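Local coordinates for glyoxalase family protein (Listeria monocytogenes, PDB 2P7O) that catalyses the manganese-dependent hydration of the antibiotic fosfomycin, opening its epoxide ring and so giving the bacterium resistance to the drug, at residues 63-74 and 110-121. Residues are numbered along the deposited sequence; the frame is centred on the assembly and turned at random.
Sequences QERTYNHIAFQI and YDFDNHLFELHA. With MN (manganese (II) ion), chain C.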
loop_
_atom_site.group_PDB
_atom_site.type_symbol
_atom_site.label_atom_id
_atom_site.label_comp_id
_atom_site.label_asym_id
_atom_site.label_seq_id
_atom_site.Cartn_x
_atom_site.Cartn_y
_atom_site.Cartn_z
ATOM N N GLN A 63 1.280 -0.718 -15.515
ATOM C CA GLN A 63 0.024 -1.219 -14.979
ATOM C C GLN A 63 -1.053 -0.154 -15.050
ATOM O O GLN A 63 -0.733 1.018 -14.801
ATOM C CB GLN A 63 0.204 -1.655 -13.505
ATOM C CG GLN A 63 0.223 -0.473 -12.552
ATOM C CD GLN A 63 0.036 -0.815 -11.100
ATOM O OE1 GLN A 63 -0.137 -1.968 -10.722
ATOM N NE2 GLN A 63 -0.007 0.192 -10.220
ATOM N N GLU A 64 -2.315 -0.400 -15.437
ATOM C CA GLU A 64 -3.193 0.777 -15.537
ATOM C C GLU A 64 -3.416 1.441 -14.166
ATOM O O GLU A 64 -3.177 0.913 -13.086
ATOM C CB GLU A 64 -4.543 0.479 -16.176
ATOM C CG GLU A 64 -4.938 0.976 -17.525
ATOM C CD GLU A 64 -5.451 2.380 -17.733
ATOM O OE1 GLU A 64 -6.555 2.812 -17.329
ATOM O OE2 GLU A 64 -4.723 3.111 -18.455
ATOM N N ARG A 65 -3.866 2.671 -14.248
ATOM C CA ARG A 65 -4.162 3.617 -13.203
ATOM C C ARG A 65 -5.515 3.351 -12.565
ATOM O O ARG A 65 -6.525 3.094 -13.211
ATOM C CB ARG A 65 -4.124 5.067 -13.755
ATOM C CG ARG A 65 -2.873 5.315 -14.590
ATOM C CD ARG A 65 -2.646 6.805 -14.843
ATOM N NE ARG A 65 -1.330 7.153 -14.337
ATOM C CZ ARG A 65 -0.605 8.188 -14.723
ATOM N NH1 ARG A 65 -1.122 9.003 -15.641
ATOM N NH2 ARG A 65 0.606 8.395 -14.201
ATOM N N THR A 66 -5.451 3.374 -11.236
ATOM C CA THR A 66 -6.650 3.249 -10.429
ATOM C C THR A 66 -6.511 4.214 -9.254
ATOM O O THR A 66 -5.538 4.952 -9.205
ATOM C CB THR A 66 -6.892 1.841 -9.878
ATOM O OG1 THR A 66 -5.840 1.548 -8.928
ATOM C CG2 THR A 66 -6.952 0.825 -11.014
ATOM N N TYR A 67 -7.479 4.115 -8.380
ATOM C CA TYR A 67 -7.557 4.981 -7.202
ATOM C C TYR A 67 -7.072 4.304 -5.927
ATOM O O TYR A 67 -7.148 4.925 -4.850
ATOM C CB TYR A 67 -9.024 5.403 -7.065
ATOM C CG TYR A 67 -9.509 6.109 -8.317
ATOM C CD1 TYR A 67 -8.947 7.323 -8.662
ATOM C CD2 TYR A 67 -10.529 5.637 -9.129
ATOM C CE1 TYR A 67 -9.320 8.062 -9.768
ATOM C CE2 TYR A 67 -10.938 6.363 -10.234
ATOM C CZ TYR A 67 -10.338 7.561 -10.559
ATOM O OH TYR A 67 -10.748 8.289 -11.663
ATOM N N ASN A 68 -6.517 3.108 -6.001
ATOM C CA ASN A 68 -5.761 2.485 -4.882
ATOM C C ASN A 68 -4.607 3.439 -4.553
ATOM O O ASN A 68 -3.875 3.811 -5.469
ATOM C CB ASN A 68 -5.199 1.130 -5.370
ATOM C CG ASN A 68 -6.338 0.186 -5.660
ATOM O OD1 ASN A 68 -6.933 -0.384 -4.741
ATOM N ND2 ASN A 68 -6.831 0.036 -6.882
ATOM N N HIS A 69 -4.373 3.843 -3.304
ATOM C CA HIS A 69 -3.245 4.734 -3.075
ATOM C C HIS A 69 -2.732 4.580 -1.644
ATOM O O HIS A 69 -3.489 4.261 -0.702
ATOM C CB HIS A 69 -3.613 6.201 -3.267
ATOM C CG HIS A 69 -4.737 6.759 -2.437
ATOM N ND1 HIS A 69 -6.064 6.609 -2.788
ATOM C CD2 HIS A 69 -4.749 7.495 -1.298
ATOM C CE1 HIS A 69 -6.841 7.229 -1.869
ATOM N NE2 HIS A 69 -6.049 7.771 -0.955
ATOM N N ILE A 70 -1.473 4.985 -1.532
ATOM C CA ILE A 70 -0.793 5.052 -0.211
ATOM C C ILE A 70 -0.730 6.532 0.131
ATOM O O ILE A 70 -0.313 7.323 -0.708
ATOM C CB ILE A 70 0.614 4.467 -0.314
ATOM C CG1 ILE A 70 0.595 2.991 -0.761
ATOM C CG2 ILE A 70 1.359 4.635 1.015
ATOM C CD1 ILE A 70 1.969 2.502 -1.232
ATOM N N ALA A 71 -1.098 6.878 1.339
ATOM C CA ALA A 71 -1.130 8.305 1.742
ATOM C C ALA A 71 -0.154 8.480 2.910
ATOM O O ALA A 71 -0.224 7.735 3.916
ATOM C CB ALA A 71 -2.560 8.640 2.183
ATOM N N PHE A 72 0.750 9.441 2.849
ATOM C CA PHE A 72 1.611 9.798 3.962
ATOM C C PHE A 72 1.135 11.109 4.603
ATOM O O PHE A 72 0.575 11.943 3.909
ATOM C CB PHE A 72 3.059 10.044 3.472
ATOM C CG PHE A 72 3.727 8.707 3.126
ATOM C CD1 PHE A 72 3.818 8.279 1.815
ATOM C CD2 PHE A 72 4.313 7.950 4.126
ATOM C CE1 PHE A 72 4.495 7.095 1.540
ATOM C CE2 PHE A 72 4.879 6.718 3.871
ATOM C CZ PHE A 72 5.004 6.296 2.554
ATOM N N GLN A 73 1.421 11.205 5.912
ATOM C CA GLN A 73 1.040 12.355 6.685
ATOM C C GLN A 73 2.042 13.516 6.590
ATOM O O GLN A 73 3.259 13.356 6.835
ATOM C CB GLN A 73 0.870 11.963 8.175
ATOM C CG GLN A 73 -0.002 12.982 8.932
ATOM C CD GLN A 73 -0.440 12.464 10.300
ATOM O OE1 GLN A 73 -0.489 13.299 11.207
ATOM N NE2 GLN A 73 -0.724 11.162 10.527
ATOM N N ILE A 74 1.504 14.725 6.292
ATOM C CA ILE A 74 2.353 15.932 6.371
ATOM C C ILE A 74 1.548 16.999 7.103
ATOM O O ILE A 74 0.343 16.830 7.386
ATOM C CB ILE A 74 2.797 16.499 5.006
ATOM C CG1 ILE A 74 1.581 16.761 4.084
ATOM C CG2 ILE A 74 3.721 15.483 4.327
ATOM C CD1 ILE A 74 1.944 17.585 2.857
ATOM N N TYR A 110 1.110 10.877 -9.087
ATOM C CA TYR A 110 1.523 9.514 -9.436
ATOM C C TYR A 110 3.039 9.423 -9.430
ATOM O O TYR A 110 3.658 10.485 -9.434
ATOM C CB TYR A 110 1.108 9.170 -10.904
ATOM C CG TYR A 110 -0.393 9.213 -11.033
ATOM C CD1 TYR A 110 -1.009 10.464 -11.207
ATOM C CD2 TYR A 110 -1.168 8.064 -10.901
ATOM C CE1 TYR A 110 -2.388 10.531 -11.310
ATOM C CE2 TYR A 110 -2.570 8.164 -10.992
ATOM C CZ TYR A 110 -3.145 9.386 -11.174
ATOM O OH TYR A 110 -4.510 9.489 -11.294
ATOM N N ASP A 111 3.573 8.196 -9.427
ATOM C CA ASP A 111 5.033 8.098 -9.611
ATOM C C ASP A 111 5.321 7.945 -11.104
ATOM O O ASP A 111 4.557 8.491 -11.912
ATOM C CB ASP A 111 5.688 6.981 -8.809
ATOM C CG ASP A 111 5.100 5.600 -9.078
ATOM O OD1 ASP A 111 5.628 4.615 -8.467
ATOM O OD2 ASP A 111 4.182 5.499 -9.896
ATOM N N PHE A 112 6.352 7.193 -11.440
ATOM C CA PHE A 112 6.644 6.990 -12.870
ATOM C C PHE A 112 6.059 5.665 -13.345
ATOM O O PHE A 112 6.323 5.283 -14.484
ATOM C CB PHE A 112 8.167 6.964 -13.060
ATOM C CG PHE A 112 8.854 8.287 -12.734
ATOM C CD1 PHE A 112 9.735 8.460 -11.677
ATOM C CD2 PHE A 112 8.612 9.399 -13.532
ATOM C CE1 PHE A 112 10.332 9.678 -11.425
ATOM C CE2 PHE A 112 9.204 10.627 -13.276
ATOM C CZ PHE A 112 10.101 10.774 -12.236
ATOM N N ASP A 113 5.270 4.991 -12.499
ATOM C CA ASP A 113 4.798 3.637 -12.860
ATOM C C ASP A 113 3.314 3.484 -12.525
ATOM O O ASP A 113 2.886 2.368 -12.125
ATOM C CB ASP A 113 5.620 2.614 -12.037
ATOM C CG ASP A 113 7.072 2.652 -12.512
ATOM O OD1 ASP A 113 7.397 2.005 -13.538
ATOM O OD2 ASP A 113 7.910 3.366 -11.906
ATOM N N ASN A 114 2.531 4.565 -12.702
ATOM C CA ASN A 114 1.092 4.449 -12.462
ATOM C C ASN A 114 0.685 4.011 -11.071
ATOM O O ASN A 114 -0.459 3.578 -10.892
ATOM C CB ASN A 114 0.359 3.580 -13.489
ATOM C CG ASN A 114 0.278 4.262 -14.851
ATOM O OD1 ASN A 114 -0.133 3.605 -15.819
ATOM N ND2 ASN A 114 0.704 5.503 -14.961
ATOM N N HIS A 115 1.470 4.278 -10.044
ATOM C CA HIS A 115 1.005 4.180 -8.658
ATOM C C HIS A 115 0.521 5.563 -8.177
ATOM O O HIS A 115 1.286 6.554 -8.187
ATOM C CB HIS A 115 2.222 3.829 -7.776
ATOM C CG HIS A 115 2.876 2.518 -8.038
ATOM N ND1 HIS A 115 4.140 2.345 -8.573
ATOM C CD2 HIS A 115 2.449 1.259 -7.717
ATOM C CE1 HIS A 115 4.401 1.034 -8.666
ATOM N NE2 HIS A 115 3.391 0.357 -8.134
ATOM N N LEU A 116 -0.670 5.636 -7.590
ATOM C CA LEU A 116 -1.190 6.843 -6.944
ATOM C C LEU A 116 -0.695 6.983 -5.502
ATOM O O LEU A 116 -0.699 6.048 -4.699
ATOM C CB LEU A 116 -2.706 6.760 -6.989
ATOM C CG LEU A 116 -3.409 8.041 -6.497
ATOM C CD1 LEU A 116 -3.034 9.252 -7.352
ATOM C CD2 LEU A 116 -4.897 7.769 -6.595
ATOM N N PHE A 117 -0.231 8.207 -5.216
ATOM C CA PHE A 117 0.233 8.524 -3.865
ATOM C C PHE A 117 -0.498 9.788 -3.423
ATOM O O PHE A 117 -1.034 10.564 -4.229
ATOM C CB PHE A 117 1.720 8.915 -3.894
ATOM C CG PHE A 117 2.636 7.695 -3.963
ATOM C CD1 PHE A 117 3.186 7.276 -5.171
ATOM C CD2 PHE A 117 2.935 6.964 -2.828
ATOM C CE1 PHE A 117 4.023 6.159 -5.261
ATOM C CE2 PHE A 117 3.765 5.846 -2.869
ATOM C CZ PHE A 117 4.333 5.460 -4.094
ATOM N N GLU A 118 -0.542 9.977 -2.123
ATOM C CA GLU A 118 -1.190 11.135 -1.535
ATOM C C GLU A 118 -0.301 11.626 -0.389
ATOM O O GLU A 118 0.194 10.853 0.417
ATOM C CB GLU A 118 -2.593 10.760 -1.063
ATOM C CG GLU A 118 -3.363 11.832 -0.301
ATOM C CD GLU A 118 -4.701 11.396 0.263
ATOM O OE1 GLU A 118 -5.003 10.168 0.197
ATOM O OE2 GLU A 118 -5.441 12.280 0.776
ATOM N N LEU A 119 -0.138 12.949 -0.325
ATOM C CA LEU A 119 0.313 13.616 0.896
ATOM C C LEU A 119 -0.882 14.307 1.566
ATOM O O LEU A 119 -1.592 15.109 0.946
ATOM C CB LEU A 119 1.381 14.637 0.448
ATOM C CG LEU A 119 2.667 13.928 -0.022
ATOM C CD1 LEU A 119 3.646 15.007 -0.479
ATOM C CD2 LEU A 119 3.310 13.043 1.026
ATOM N N HIS A 120 -1.182 13.860 2.769
ATOM C CA HIS A 120 -2.453 14.208 3.393
ATOM C C HIS A 120 -2.127 15.073 4.604
ATOM O O HIS A 120 -1.430 14.580 5.497
ATOM C CB HIS A 120 -3.149 12.886 3.766
ATOM C CG HIS A 120 -4.435 13.047 4.539
ATOM N ND1 HIS A 120 -5.665 12.621 4.057
ATOM C CD2 HIS A 120 -4.679 13.434 5.824
ATOM C CE1 HIS A 120 -6.592 12.860 4.963
ATOM N NE2 HIS A 120 -6.017 13.389 6.042
ATOM N N ALA A 121 -2.614 16.297 4.653
ATOM C CA ALA A 121 -2.576 17.045 5.926
ATOM C C ALA A 121 -3.975 17.091 6.540
ATOM O O ALA A 121 -5.009 16.979 5.864
ATOM C CB ALA A 121 -2.158 18.484 5.646
HETATM MN MN MN C . -6.734 8.973 0.650
HETATM O O HOH W 1 2.892 7.149 -13.705
HETATM O O HOH W 2 -3.055 4.467 -10.064
HETATM O O HOH W 3 -5.808 6.984 -10.711
HETATM O O HOH W 4 -1.998 3.182 -7.402
HETATM O O HOH W 5 -7.539 10.875 1.385
#
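His69 and Glu118 reach for one manganese ion from neighbouring parallel strands, 69-73 and 116-120, a worked example of how the paired βαβββ modules of the glyoxalase (vicinal oxygen chelate) fold build a metal site on a sheet. Both side chains rise from the face that also carries Ala71. The extended chain of Glu118, with CG anti to the backbone N (chi1 174°), carries OE1 past the methyl of Ala71, 3.5 Å from its CB. His69 NE2 and Glu118 OE1 lie 2.9 Å apart as co-ligands, the ring and carboxylate planes turned 54° against each other. Glu126 of the same chain and His7 of the second subunit complete the protein ligands. The His69 ring is held by ND1, which donates in the ring plane to Tyr67 O, while Leu116 runs alongside, its CG against His69 CB. Phe72 N donates to Glu118 O, and His120 N to Phe72 O, in regular parallel pairing. On the other face Ile70 lies beside Phe117, pointing the same way, and Leu119 follows; the Ile74 side chain crosses that of Leu119 at about a right angle, CD1 3.8 Å from Leu119 CB. Before strand 69-73, the Arg65 guanidinium sits over a face of the Tyr110 ring, planes 36° apart, in a cation-pi contact, while its NH1 pairs with Glu92. Back at the metal, Glu118 OE2 hydrogen-bonds Ser106 OG and accepts from manganese-bound water 5 at 2.6 Å.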